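Methylxanthine N3-demethylase NdmB (Pseudomonas putida, PDB 6ICL) removes the N3-methyl group of theobromine and related methylxanthines as formaldehyde, acting as a Rieske non-heme iron oxygenase in bacterial caffeine degradation. Local coordinates at residues 144-149 with 286-291; 164-167 with 172-175; 190-195 with 271-276; 248-253 with 258-263; 291-294 with 299-302. One frame throughout, in Å; residues are numbered along the deposited sequence.

Contact 1. Residues 144-149 with 286-291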
# COMPACT_ATOMS: atom_id res chain seq x y z
N TYR A 144 22.49 9.97 -30.92
CA TYR A 144 23.07 9.90 -29.58
C TYR A 144 22.36 8.86 -28.70
O TYR A 144 22.24 9.05 -27.48
CB TYR A 144 23.06 11.25 -28.86
CG TYR A 144 23.21 12.50 -29.71
CD1 TYR A 144 24.37 12.73 -30.48
CD2 TYR A 144 22.21 13.46 -29.73
CE1 TYR A 144 24.51 13.90 -31.23
CE2 TYR A 144 22.34 14.61 -30.48
CZ TYR A 144 23.49 14.84 -31.23
OH TYR A 144 23.58 16.01 -31.95
N ASP A 145 21.89 7.78 -29.32
CA ASP A 145 21.17 6.71 -28.63
C ASP A 145 19.90 7.23 -27.96
O ASP A 145 19.48 6.74 -26.91
CB ASP A 145 22.07 5.98 -27.62
CG ASP A 145 23.17 5.17 -28.31
OD1 ASP A 145 22.98 4.81 -29.50
OD2 ASP A 145 24.22 4.90 -27.67
N ILE A 146 19.27 8.21 -28.61
CA ILE A 146 18.00 8.75 -28.18
C ILE A 146 17.06 8.77 -29.38
O ILE A 146 17.51 8.97 -30.51
CB ILE A 146 18.19 10.16 -27.58
CG1 ILE A 146 18.82 10.04 -26.19
CG2 ILE A 146 16.87 10.92 -27.55
CD1 ILE A 146 19.18 11.38 -25.54
N VAL A 147 15.77 8.51 -29.15
CA VAL A 147 14.76 8.54 -30.20
C VAL A 147 14.14 9.94 -30.27
O VAL A 147 13.55 10.42 -29.30
CB VAL A 147 13.68 7.48 -29.95
CG1 VAL A 147 12.68 7.47 -31.12
CG2 VAL A 147 14.31 6.11 -29.75
N TRP A 148 14.24 10.56 -31.44
CA TRP A 148 13.75 11.91 -31.70
C TRP A 148 12.58 11.86 -32.66
O TRP A 148 12.57 11.07 -33.61
CB TRP A 148 14.85 12.78 -32.33
CG TRP A 148 16.05 12.88 -31.50
CD1 TRP A 148 17.12 12.02 -31.47
CD2 TRP A 148 16.32 13.89 -30.54
NE1 TRP A 148 18.05 12.45 -30.55
CE2 TRP A 148 17.58 13.60 -29.97
CE3 TRP A 148 15.63 15.03 -30.11
CZ2 TRP A 148 18.15 14.40 -28.98
CZ3 TRP A 148 16.20 15.83 -29.14
CH2 TRP A 148 17.45 15.51 -28.58
N VAL A 149 11.60 12.71 -32.42
CA VAL A 149 10.42 12.80 -33.27
C VAL A 149 10.18 14.28 -33.57
O VAL A 149 10.30 15.14 -32.70
CB VAL A 149 9.17 12.18 -32.60
CG1 VAL A 149 7.94 12.36 -33.50
CG2 VAL A 149 9.40 10.70 -32.25
N ARG A 286 9.77 15.32 -19.92
CA ARG A 286 10.63 14.16 -19.77
C ARG A 286 12.02 14.57 -20.22
O ARG A 286 12.18 15.09 -21.33
CB ARG A 286 10.13 12.97 -20.59
CG ARG A 286 11.11 11.79 -20.55
CD ARG A 286 10.61 10.62 -21.33
NE ARG A 286 9.38 10.08 -20.78
CZ ARG A 286 9.29 9.38 -19.64
NH1 ARG A 286 10.38 9.12 -18.89
NH2 ARG A 286 8.10 8.93 -19.25
N ASN A 287 13.00 14.36 -19.36
CA ASN A 287 14.29 14.99 -19.49
C ASN A 287 15.36 13.93 -19.74
O ASN A 287 15.39 12.88 -19.09
CB ASN A 287 14.57 15.80 -18.24
CG ASN A 287 13.46 16.80 -18.00
OD1 ASN A 287 13.35 17.77 -18.74
ND2 ASN A 287 12.58 16.54 -17.01
N PHE A 288 16.24 14.25 -20.69
CA PHE A 288 17.27 13.37 -21.21
C PHE A 288 18.62 13.99 -20.91
O PHE A 288 18.91 15.10 -21.37
CB PHE A 288 17.07 13.19 -22.71
CG PHE A 288 15.82 12.47 -23.04
CD1 PHE A 288 14.61 13.15 -23.07
CD2 PHE A 288 15.84 11.10 -23.27
CE1 PHE A 288 13.45 12.50 -23.35
CE2 PHE A 288 14.66 10.43 -23.56
CZ PHE A 288 13.46 11.12 -23.59
N MET A 289 19.44 13.28 -20.13
CA MET A 289 20.76 13.76 -19.78
C MET A 289 21.83 12.88 -20.41
O MET A 289 21.69 11.65 -20.45
CB MET A 289 20.93 13.77 -18.26
CG MET A 289 22.31 14.19 -17.80
SD MET A 289 22.40 14.16 -16.01
CE MET A 289 22.72 12.43 -15.75
N ILE A 290 22.90 13.52 -20.91
CA ILE A 290 24.08 12.83 -21.44
C ILE A 290 25.32 13.46 -20.82
O ILE A 290 25.45 14.69 -20.78
CB ILE A 290 24.14 12.89 -22.98
CG1 ILE A 290 22.92 12.15 -23.55
CG2 ILE A 290 25.47 12.29 -23.51
CD1 ILE A 290 22.83 12.12 -25.08
N ILE A 291 26.20 12.62 -20.29
CA ILE A 291 27.48 13.05 -19.73
C ILE A 291 28.59 12.53 -20.63
O ILE A 291 28.64 11.32 -20.92
CB ILE A 291 27.65 12.53 -18.29
CG1 ILE A 291 26.44 12.93 -17.43
CG2 ILE A 291 28.95 13.04 -17.68
CD1 ILE A 291 26.44 12.26 -16.05

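Contact 2. Residues 164-167 with 172-175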
# COMPACT_ATOMS: atom_id res chain seq x y z
N SER A 164 27.95 17.71 -28.25
CA SER A 164 29.34 17.62 -28.67
C SER A 164 29.97 16.34 -28.13
O SER A 164 29.60 15.85 -27.06
CB SER A 164 30.14 18.84 -28.20
OG SER A 164 30.33 18.84 -26.80
N ASP A 165 30.92 15.80 -28.90
CA ASP A 165 31.87 14.77 -28.47
C ASP A 165 31.27 13.38 -28.31
O ASP A 165 31.93 12.51 -27.72
CB ASP A 165 32.56 15.12 -27.15
CG ASP A 165 33.33 16.42 -27.22
OD1 ASP A 165 32.74 17.49 -26.94
OD2 ASP A 165 34.54 16.37 -27.54
N PHE A 166 30.06 13.11 -28.81
CA PHE A 166 29.52 11.76 -28.71
C PHE A 166 30.46 10.76 -29.38
O PHE A 166 30.65 9.65 -28.87
CB PHE A 166 28.12 11.72 -29.33
CG PHE A 166 27.35 10.41 -29.09
CD1 PHE A 166 26.65 10.20 -27.90
CD2 PHE A 166 27.31 9.42 -30.06
CE1 PHE A 166 25.93 9.02 -27.69
CE2 PHE A 166 26.62 8.24 -29.86
CZ PHE A 166 25.92 8.04 -28.66
N ASP A 167 31.10 11.17 -30.47
CA ASP A 167 31.98 10.30 -31.24
C ASP A 167 33.46 10.56 -30.99
O ASP A 167 34.30 10.03 -31.74
CB ASP A 167 31.68 10.46 -32.73
CG ASP A 167 30.29 9.97 -33.09
OD1 ASP A 167 29.91 8.87 -32.64
OD2 ASP A 167 29.58 10.70 -33.81
N GLN A 172 34.35 9.22 -23.03
CA GLN A 172 33.34 8.18 -22.89
C GLN A 172 32.00 8.81 -22.51
O GLN A 172 31.95 9.83 -21.82
CB GLN A 172 33.75 7.12 -21.86
CG GLN A 172 34.00 7.62 -20.45
CD GLN A 172 34.64 6.56 -19.57
OE1 GLN A 172 35.85 6.57 -19.34
NE2 GLN A 172 33.82 5.64 -19.07
N VAL A 173 30.92 8.17 -22.97
CA VAL A 173 29.58 8.73 -22.91
C VAL A 173 28.72 7.92 -21.92
O VAL A 173 28.86 6.70 -21.82
CB VAL A 173 28.95 8.74 -24.31
CG1 VAL A 173 27.52 9.33 -24.29
CG2 VAL A 173 29.85 9.48 -25.29
N ILE A 174 27.85 8.63 -21.19
CA ILE A 174 26.74 8.06 -20.44
C ILE A 174 25.46 8.67 -20.98
O ILE A 174 25.29 9.89 -20.91
CB ILE A 174 26.84 8.34 -18.93
CG1 ILE A 174 28.10 7.78 -18.31
CG2 ILE A 174 25.60 7.80 -18.21
CD1 ILE A 174 28.41 8.39 -16.93
N VAL A 175 24.58 7.84 -21.52
CA VAL A 175 23.22 8.25 -21.87
C VAL A 175 22.31 7.80 -20.73
O VAL A 175 22.05 6.60 -20.55
CB VAL A 175 22.78 7.68 -23.22
CG1 VAL A 175 21.39 8.21 -23.59
CG2 VAL A 175 23.80 8.02 -24.30

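Contact 3. Residues 190-195 with 271-276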
# COMPACT_ATOMS: atom_id res chain seq x y z
N GLU A 190 15.36 26.74 -18.13
CA GLU A 190 15.85 27.89 -17.38
C GLU A 190 16.54 27.47 -16.09
O GLU A 190 17.48 28.13 -15.65
CB GLU A 190 14.71 28.85 -17.05
CG GLU A 190 14.08 29.44 -18.29
CD GLU A 190 13.09 30.53 -17.94
OE1 GLU A 190 12.76 30.66 -16.74
OE2 GLU A 190 12.63 31.24 -18.85
N ASN A 191 16.09 26.38 -15.48
CA ASN A 191 16.81 25.87 -14.31
C ASN A 191 18.22 25.42 -14.68
O ASN A 191 19.16 25.64 -13.92
CB ASN A 191 16.03 24.72 -13.68
CG ASN A 191 16.80 24.05 -12.55
OD1 ASN A 191 17.11 22.87 -12.62
ND2 ASN A 191 17.10 24.81 -11.52
N PHE A 192 18.37 24.77 -15.84
CA PHE A 192 19.67 24.16 -16.17
C PHE A 192 20.72 25.22 -16.52
O PHE A 192 21.92 25.00 -16.29
CB PHE A 192 19.50 23.17 -17.32
CG PHE A 192 20.66 22.21 -17.47
CD1 PHE A 192 20.68 21.02 -16.77
CD2 PHE A 192 21.70 22.48 -18.36
CE1 PHE A 192 21.73 20.11 -16.90
CE2 PHE A 192 22.77 21.57 -18.52
CZ PHE A 192 22.77 20.37 -17.78
N THR A 193 20.30 26.36 -17.06
CA THR A 193 21.21 27.39 -17.54
C THR A 193 21.40 28.52 -16.52
O THR A 193 21.84 29.61 -16.90
CB THR A 193 20.71 27.96 -18.87
OG1 THR A 193 19.40 28.51 -18.68
CG2 THR A 193 20.65 26.89 -19.97
N ASP A 194 21.08 28.29 -15.26
CA ASP A 194 21.12 29.34 -14.25
C ASP A 194 22.08 28.97 -13.13
O ASP A 194 22.02 27.85 -12.60
CB ASP A 194 19.73 29.58 -13.65
CG ASP A 194 19.78 30.47 -12.44
OD1 ASP A 194 20.05 31.67 -12.63
OD2 ASP A 194 19.57 29.99 -11.30
N PHE A 195 22.96 29.91 -12.76
CA PHE A 195 23.88 29.71 -11.64
C PHE A 195 23.44 30.39 -10.36
O PHE A 195 23.87 29.98 -9.27
CB PHE A 195 25.28 30.24 -11.99
CG PHE A 195 26.13 29.27 -12.74
CD1 PHE A 195 26.94 28.38 -12.06
CD2 PHE A 195 26.14 29.26 -14.12
CE1 PHE A 195 27.73 27.47 -12.76
CE2 PHE A 195 26.93 28.35 -14.82
CZ PHE A 195 27.73 27.46 -14.13
N PHE A 271 34.70 18.58 -20.02
CA PHE A 271 33.59 17.79 -19.50
C PHE A 271 32.34 18.33 -20.15
O PHE A 271 32.12 19.55 -20.12
CB PHE A 271 33.55 17.92 -17.97
CG PHE A 271 32.50 17.10 -17.30
CD1 PHE A 271 32.76 15.79 -16.92
CD2 PHE A 271 31.25 17.66 -16.99
CE1 PHE A 271 31.78 15.03 -16.26
CE2 PHE A 271 30.27 16.90 -16.35
CZ PHE A 271 30.54 15.58 -15.98
N VAL A 272 31.53 17.48 -20.77
CA VAL A 272 30.28 17.90 -21.40
C VAL A 272 29.08 17.39 -20.58
O VAL A 272 28.97 16.18 -20.32
CB VAL A 272 30.17 17.42 -22.85
CG1 VAL A 272 28.81 17.83 -23.42
CG2 VAL A 272 31.30 18.00 -23.69
N LEU A 273 28.21 18.31 -20.18
CA LEU A 273 26.92 17.98 -19.59
C LEU A 273 25.85 18.48 -20.54
O LEU A 273 25.85 19.66 -20.93
CB LEU A 273 26.76 18.58 -18.19
CG LEU A 273 25.51 18.13 -17.39
CD1 LEU A 273 25.47 16.60 -17.18
CD2 LEU A 273 25.39 18.85 -16.04
N TRP A 274 24.97 17.58 -20.95
CA TRP A 274 23.95 17.86 -21.93
C TRP A 274 22.60 17.42 -21.39
O TRP A 274 22.48 16.39 -20.71
CB TRP A 274 24.29 17.14 -23.24
CG TRP A 274 23.33 17.25 -24.41
CD1 TRP A 274 23.46 18.08 -25.50
CD2 TRP A 274 22.16 16.46 -24.65
NE1 TRP A 274 22.43 17.86 -26.39
CE2 TRP A 274 21.62 16.86 -25.90
CE3 TRP A 274 21.51 15.43 -23.94
CZ2 TRP A 274 20.46 16.28 -26.45
CZ3 TRP A 274 20.38 14.85 -24.49
CH2 TRP A 274 19.85 15.27 -25.73
N THR A 275 21.57 18.20 -21.72
CA THR A 275 20.21 17.83 -21.36
C THR A 275 19.29 18.40 -22.42
O THR A 275 19.59 19.43 -23.03
CB THR A 275 19.83 18.36 -19.97
OG1 THR A 275 20.63 17.69 -18.98
CG2 THR A 275 18.35 18.08 -19.66
N THR A 276 18.19 17.70 -22.66
CA THR A 276 17.08 18.21 -23.44
C THR A 276 15.79 17.86 -22.70
O THR A 276 15.63 16.73 -22.21
CB THR A 276 17.09 17.62 -24.86
OG1 THR A 276 18.26 18.07 -25.54
CG2 THR A 276 15.88 18.09 -25.64

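Contact 4. Residues 248-253 with 258-263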
# COMPACT_ATOMS: atom_id res chain seq x y z
N PHE A 248 32.57 27.91 -19.16
CA PHE A 248 31.27 27.29 -19.42
C PHE A 248 30.77 27.79 -20.77
O PHE A 248 30.39 28.95 -20.90
CB PHE A 248 30.29 27.60 -18.29
CG PHE A 248 30.79 27.18 -16.93
CD1 PHE A 248 31.57 28.04 -16.16
CD2 PHE A 248 30.49 25.92 -16.44
CE1 PHE A 248 32.04 27.64 -14.92
CE2 PHE A 248 30.96 25.51 -15.20
CZ PHE A 248 31.73 26.37 -14.43
N THR A 249 30.78 26.91 -21.76
CA THR A 249 30.43 27.26 -23.12
C THR A 249 29.13 26.54 -23.48
O THR A 249 29.10 25.31 -23.53
CB THR A 249 31.56 26.87 -24.08
OG1 THR A 249 32.80 27.41 -23.59
CG2 THR A 249 31.29 27.40 -25.46
N TYR A 250 28.08 27.31 -23.75
CA TYR A 250 26.75 26.78 -24.00
C TYR A 250 26.40 26.88 -25.47
O TYR A 250 26.47 27.96 -26.06
CB TYR A 250 25.69 27.52 -23.20
CG TYR A 250 25.81 27.38 -21.70
CD1 TYR A 250 26.74 28.13 -21.00
CD2 TYR A 250 24.97 26.53 -20.98
CE1 TYR A 250 26.85 28.05 -19.64
CE2 TYR A 250 25.08 26.42 -19.61
CZ TYR A 250 26.03 27.19 -18.94
OH TYR A 250 26.19 27.12 -17.58
N ARG A 251 25.99 25.75 -26.05
CA ARG A 251 25.29 25.72 -27.32
C ARG A 251 23.95 25.04 -27.06
O ARG A 251 23.91 23.89 -26.62
CB ARG A 251 26.09 24.97 -28.39
CG ARG A 251 27.40 25.68 -28.77
CD ARG A 251 28.11 24.93 -29.89
NE ARG A 251 27.23 24.71 -31.05
CZ ARG A 251 27.63 24.13 -32.17
NH1 ARG A 251 28.89 23.72 -32.27
NH2 ARG A 251 26.80 23.96 -33.19
N CYS A 252 22.87 25.76 -27.33
CA CYS A 252 21.54 25.41 -26.84
C CYS A 252 20.58 25.35 -28.02
O CYS A 252 19.98 26.38 -28.34
CB CYS A 252 21.07 26.44 -25.81
SG CYS A 252 22.04 26.47 -24.30
N THR A 253 20.42 24.18 -28.63
CA THR A 253 19.45 24.10 -29.71
C THR A 253 18.06 24.38 -29.17
O THR A 253 17.65 23.80 -28.15
CB THR A 253 19.47 22.73 -30.39
OG1 THR A 253 20.81 22.37 -30.75
CG2 THR A 253 18.65 22.77 -31.64
N VAL A 258 20.39 21.93 -24.07
CA VAL A 258 21.58 22.60 -23.53
C VAL A 258 22.76 21.67 -23.70
O VAL A 258 22.76 20.55 -23.18
CB VAL A 258 21.45 22.98 -22.04
CG1 VAL A 258 22.76 23.66 -21.57
CG2 VAL A 258 20.27 23.87 -21.80
N ASN A 259 23.79 22.13 -24.41
CA ASN A 259 25.08 21.47 -24.42
C ASN A 259 26.06 22.36 -23.66
O ASN A 259 26.38 23.47 -24.13
CB ASN A 259 25.55 21.21 -25.86
CG ASN A 259 26.85 20.43 -25.91
OD1 ASN A 259 26.84 19.19 -25.99
ND2 ASN A 259 27.97 21.14 -25.86
N LEU A 260 26.49 21.91 -22.48
CA LEU A 260 27.40 22.68 -21.63
C LEU A 260 28.78 22.06 -21.71
O LEU A 260 29.01 20.95 -21.20
CB LEU A 260 26.93 22.73 -20.18
CG LEU A 260 28.04 23.27 -19.26
CD1 LEU A 260 28.56 24.68 -19.71
CD2 LEU A 260 27.61 23.28 -17.78
N GLU A 261 29.72 22.78 -22.32
CA GLU A 261 31.11 22.38 -22.32
C GLU A 261 31.82 23.08 -21.17
O GLU A 261 31.82 24.31 -21.09
CB GLU A 261 31.77 22.72 -23.65
CG GLU A 261 33.27 22.51 -23.60
CD GLU A 261 33.98 23.23 -24.72
OE1 GLU A 261 34.10 22.65 -25.82
OE2 GLU A 261 34.37 24.39 -24.50
N ILE A 262 32.41 22.29 -20.28
CA ILE A 262 33.24 22.83 -19.21
C ILE A 262 34.69 22.56 -19.58
O ILE A 262 35.09 21.40 -19.73
CB ILE A 262 32.90 22.23 -17.84
CG1 ILE A 262 31.41 22.39 -17.52
CG2 ILE A 262 33.76 22.89 -16.77
CD1 ILE A 262 31.07 22.09 -16.08
N LYS A 263 35.47 23.62 -19.74
CA LYS A 263 36.90 23.51 -20.03
C LYS A 263 37.67 24.02 -18.81
O LYS A 263 37.50 25.17 -18.41
CB LYS A 263 37.27 24.31 -21.28
CG LYS A 263 38.71 24.14 -21.75
CD LYS A 263 38.96 25.00 -22.97
CE LYS A 263 40.44 25.12 -23.29
NZ LYS A 263 40.68 26.16 -24.34
O HOH W 1 28.59 23.89 -25.90
O HOH W 2 34.07 25.93 -22.18

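Contact 5. Residues 291-294 with 299-302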
# COMPACT_ATOMS: atom_id res chain seq x y z
N ILE A 291 26.20 12.62 -20.29
CA ILE A 291 27.48 13.05 -19.73
C ILE A 291 28.59 12.53 -20.63
O ILE A 291 28.64 11.32 -20.92
CB ILE A 291 27.65 12.53 -18.29
CG1 ILE A 291 26.44 12.93 -17.43
CG2 ILE A 291 28.95 13.04 -17.68
CD1 ILE A 291 26.44 12.26 -16.05
N VAL A 292 29.46 13.42 -21.09
CA VAL A 292 30.63 13.06 -21.88
C VAL A 292 31.86 13.53 -21.14
O VAL A 292 31.96 14.70 -20.74
CB VAL A 292 30.60 13.68 -23.29
CG1 VAL A 292 31.77 13.11 -24.13
CG2 VAL A 292 29.26 13.42 -23.94
N ARG A 293 32.79 12.61 -20.92
CA ARG A 293 33.97 12.90 -20.12
C ARG A 293 35.16 12.16 -20.70
O ARG A 293 35.01 11.18 -21.43
CB ARG A 293 33.76 12.51 -18.65
CG ARG A 293 33.95 11.01 -18.38
CD ARG A 293 33.38 10.66 -17.02
NE ARG A 293 33.75 9.34 -16.51
CZ ARG A 293 33.03 8.23 -16.64
NH1 ARG A 293 31.88 8.23 -17.31
NH2 ARG A 293 33.47 7.09 -16.11
N GLU A 294 36.35 12.65 -20.37
CA GLU A 294 37.58 11.98 -20.77
C GLU A 294 37.71 10.65 -20.05
O GLU A 294 37.35 10.53 -18.88
CB GLU A 294 38.79 12.87 -20.46
CG GLU A 294 38.88 14.10 -21.36
CD GLU A 294 39.86 15.15 -20.87
OE1 GLU A 294 40.58 14.90 -19.87
OE2 GLU A 294 39.89 16.24 -21.49
N PRO A 299 33.91 4.42 -12.17
CA PRO A 299 32.59 3.86 -12.47
C PRO A 299 31.64 4.94 -12.96
O PRO A 299 31.55 6.03 -12.39
CB PRO A 299 32.15 3.29 -11.11
CG PRO A 299 32.94 4.06 -10.10
CD PRO A 299 34.25 4.35 -10.73
N ASP A 300 30.91 4.64 -14.04
CA ASP A 300 29.89 5.56 -14.53
C ASP A 300 28.86 5.91 -13.46
O ASP A 300 28.32 7.02 -13.47
CB ASP A 300 29.20 4.95 -15.73
CG ASP A 300 30.02 5.06 -17.00
OD1 ASP A 300 31.16 5.58 -16.94
OD2 ASP A 300 29.55 4.60 -18.05
N HIS A 301 28.56 4.99 -12.55
CA HIS A 301 27.52 5.27 -11.57
C HIS A 301 27.89 6.43 -10.66
O HIS A 301 27.01 7.15 -10.18
CB HIS A 301 27.22 4.04 -10.73
CG HIS A 301 26.18 4.29 -9.69
ND1 HIS A 301 24.84 4.35 -9.99
CD2 HIS A 301 26.28 4.57 -8.37
CE1 HIS A 301 24.15 4.61 -8.90
NE2 HIS A 301 25.00 4.74 -7.90
N MET A 302 29.19 6.64 -10.40
CA MET A 302 29.60 7.78 -9.58
C MET A 302 29.17 9.11 -10.21
O MET A 302 28.72 10.02 -9.50
CB MET A 302 31.10 7.76 -9.36
CG MET A 302 31.70 9.10 -8.91
SD MET A 302 33.51 9.02 -9.02
CE MET A 302 33.90 8.38 -7.38

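Contact 1. Residues 144-149 with 286-291
Tyr144 and Ile146 meet Phe288 and Ile290 where the Rieske domain of this oxygenase lies against the large antiparallel sheet of its C-terminal catalytic domain. No hydrogen bond crosses between the two segments; the join is made by buried apolar side chains. Tyr144, in the turn before strand 146-150, touches with the root of its side chain: its CB lies 3.9 Å from Ile290 CD1. The ring itself leads off elsewhere, and its hydroxyl is hydrogen-bonded to the backbone at Pro161 and Leu163. Two residues on, Ile146 faces the catalytic sheet directly. Its CG1 is anti to the carbonyl carbon (chi1 -74°) and CD1 continues the extended chain, which carries this one methyl down to both partners. Behind it, Ile146 CG2 rests on a face of the Trp148 ring, near its rim and 3.5 Å from the plane. Phe288 and Ile290, alternate residues of strand 284-294, both point toward Ile146. Pro39 of strand 37-42 also packs on Phe288, while Trp274 covers Ile290 from the adjoining strand of the catalytic sheet. Against Phe288, Ile146 CD1 sits obliquely, 4.0 Å from Phe288 CB; with Ile290 it meets tip to tip, the two CD1 methyls of Ile146 and Ile290 being 3.8 Å apart.

Contact 2. Residues 164-167 with 172-175
With CG anti to the backbone N (chi1 -170°), Phe166 swings its ring back over strand 171-181, although the side chain sets off away from that strand. Val173 answers with CG1 anti to its own backbone N (chi1 -179°), which brings CG1 to the CD1-CE1 side of the Phe166 ring and leaves CG2 beside the Phe166 backbone. The Phe166 side chain crosses those of Val173 and Val175 at about a right angle. Its atom CE1 is 3.8 Å from Val173 CG1, an oblique approach, whereas Val175 CG2 comes to the ring edge, near its plane, 4.1 Å from CE1 of Phe166. The other Val173 methyl, CG2, lies 3.7 Å from Phe166 O. The loop between strands 146-150 and 171-181 thus folds back on the first part of strand 171-181, an outermost strand of the catalytic-domain sheet within this chain. Asp145, in the turn before strand 146-150, also packs on Phe166. Just ahead of the ring the loop has a polar brace: Ser164 OG donates to Asp165 OD1 over 2.8 Å, using the anti lone pair of that oxygen. The other carboxylate oxygen, Asp165 OD2, forms a salt bridge with Arg270 and accepts a hydrogen bond from Asn168 ND2.

Contact 3. Residues 190-195 with 271-276
The helix that precedes the mononuclear iron site, 185-192, meets the central sheet of the catalytic domain here through one aromatic side chain, Phe192. It stands in the last turn of the helix, and Thr193 is the first residue to leave helical geometry. CG of Phe192 is anti to the backbone N (chi1 -163°), an arrangement that extends the ring from the helix to Leu273 and Thr275, alternate residues on one side of strand 270-281. The two partners use different parts of the ring. Thr275 lies over a face: its CB is 4.2 Å from the centroid of the Phe192 ring and 18° off the ring normal, a CH-pi contact displaced toward the rim. Thr275 OG1 comes close as well, 3.4 Å from Phe192 CE1. Leu273 takes the far end, with CG in the ring plane at the edge and 3.6 Å from CZ of Phe192; the methyl CD2 of Leu273 approaches that same CZ obliquely at 3.5 Å. The ring is therefore held from a face and at its outer edge by neighbouring side chains of a single strand.

The Phe192 side chain is about 7 Å from the iron, whose protein ligands are His197, His202 and Asp314. Asn191, the residue before Phe192, donates through ND2 to Asp314 OD1 and to Tyr107 OH of a second subunit, placing this helix end at a subunit interface. Val258 of strand 257-264 also touches Phe192, so the helix spans two adjacent strands, while on the reverse side of strand 270-281 Trp274 packs against Ile146 and Trp148 of strand 146-150.

Contact 4. Residues 248-253 with 258-263
Tyr250 and Leu260 face each other as a non-hydrogen-bonded pair of the antiparallel hairpin formed by strands 246-253 and 257-264, and their side chains run side by side in the same direction. Leu260 CD1 lies over the tyrosine ring, 3.8 Å from its centroid and 15° off the normal, a CH-pi contact. Val258 takes a different position, its CG1 in the ring plane at the edge, 3.7 Å from Tyr250 CD2. Phe228, from the next strand, stacks with Tyr250. Replacing Tyr250 by an alanine is likely to leave Leu260 CD1 and Val258 CG1 without the ring they pack on and to open a gap beside Phe228.

Leu260 CD1 serves a second aromatic too, meeting the Phe248 ring edge near its plane. Phe248 lies alongside Ile262, pointing the same way, and Ile262 CD1 approaches CE2 of Phe248 obliquely at 3.5 Å. On the other face of the hairpin Thr249 and Glu261 also run together, but a water sits between them, within hydrogen-bonding distance of Glu261 OE2 and O; its very short approach to Thr249 OG1 is doubtful. A second water accepts from Asn259 ND2 and donates to Thr249 O. Glu261 OE1 forms a salt bridge with Arg270, and Arg251 pairs with Glu225.

Two hydrogen-bonded pairs lock the register. Thr249 N donates to Glu261 O over 2.9 Å and the reverse bond is equally long; Arg251 and Asn259 are joined likewise, Asn259 N reaching Arg251 O at 2.8 Å. The hairpin thus separates its chemistry, with apolar contacts around Tyr250 on one face, hydrated and charged groups around Thr249 on the other.

Contact 5. Residues 291-294 with 299-302
A salt bridge links the buried Arg293, near the end of strand 284-294, to Asp300 at the beginning of helix 300-319, across the short turn that carries the chain from the catalytic sheet to this helix. The guanidinium reaches Asp300 end-on with two nitrogens, and both donate to the same oxygen. NH1 of Arg293 is 2.8 Å from Asp300 OD1, and NH2 of Arg293 lies 2.9 Å from that atom. OD1 is in the guanidinium plane, at its edge, but the two flat groups are steeply turned, their planes 77° apart. In consequence the donors approach the oxygen differently: NH1 comes from above the carboxylate plane, 51° out of it, whereas NH2 arrives nearly along the C-O axis of OD1. Neither bond is straight, as expected when two donors share one acceptor.

Arg293 starts with CG between the backbone N and the carbonyl carbon (chi1 80°) and then runs extended to NE, which delivers the guanidinium to the helix start. Arg293 NE has a second acid, Asp296 of the intervening turn, and Gln172 and Ile174 of strand 171-181 pack against both Arg293 and Asp300. Pro299 packs on Glu47 of a third subunit.

A methionine in place of Arg293 would probably leave the Asp300 and Asp296 carboxylates without their shared cation and the turn less firmly tied to the strand. With two acids close to one guanidinium, the positive charge is likely to favour the ionised form of both and to offset their negative charges where the strand hands over to the helix.

How the contacts relate
From the N terminus, the chain enters at residues 144-149, the first side of contact 1, which closes only at 286-291 and ties the Rieske domain to the catalytic sheet. Inside that long loop lie three others. Contact 2 closes first, a short return of the linking loop onto strand 171-181. Contact 3 follows in series, from the helix before the iron site to strand 270-281, and contact 4, the hairpin of 248-253 with 258-263, is nested within it. Contact 5 begins at Ile291, where contact 1 ends, and leads into helix 300-319. All five reach the same sheet; Ser164 of contact 2 also bonds to Asn259 of contact 4.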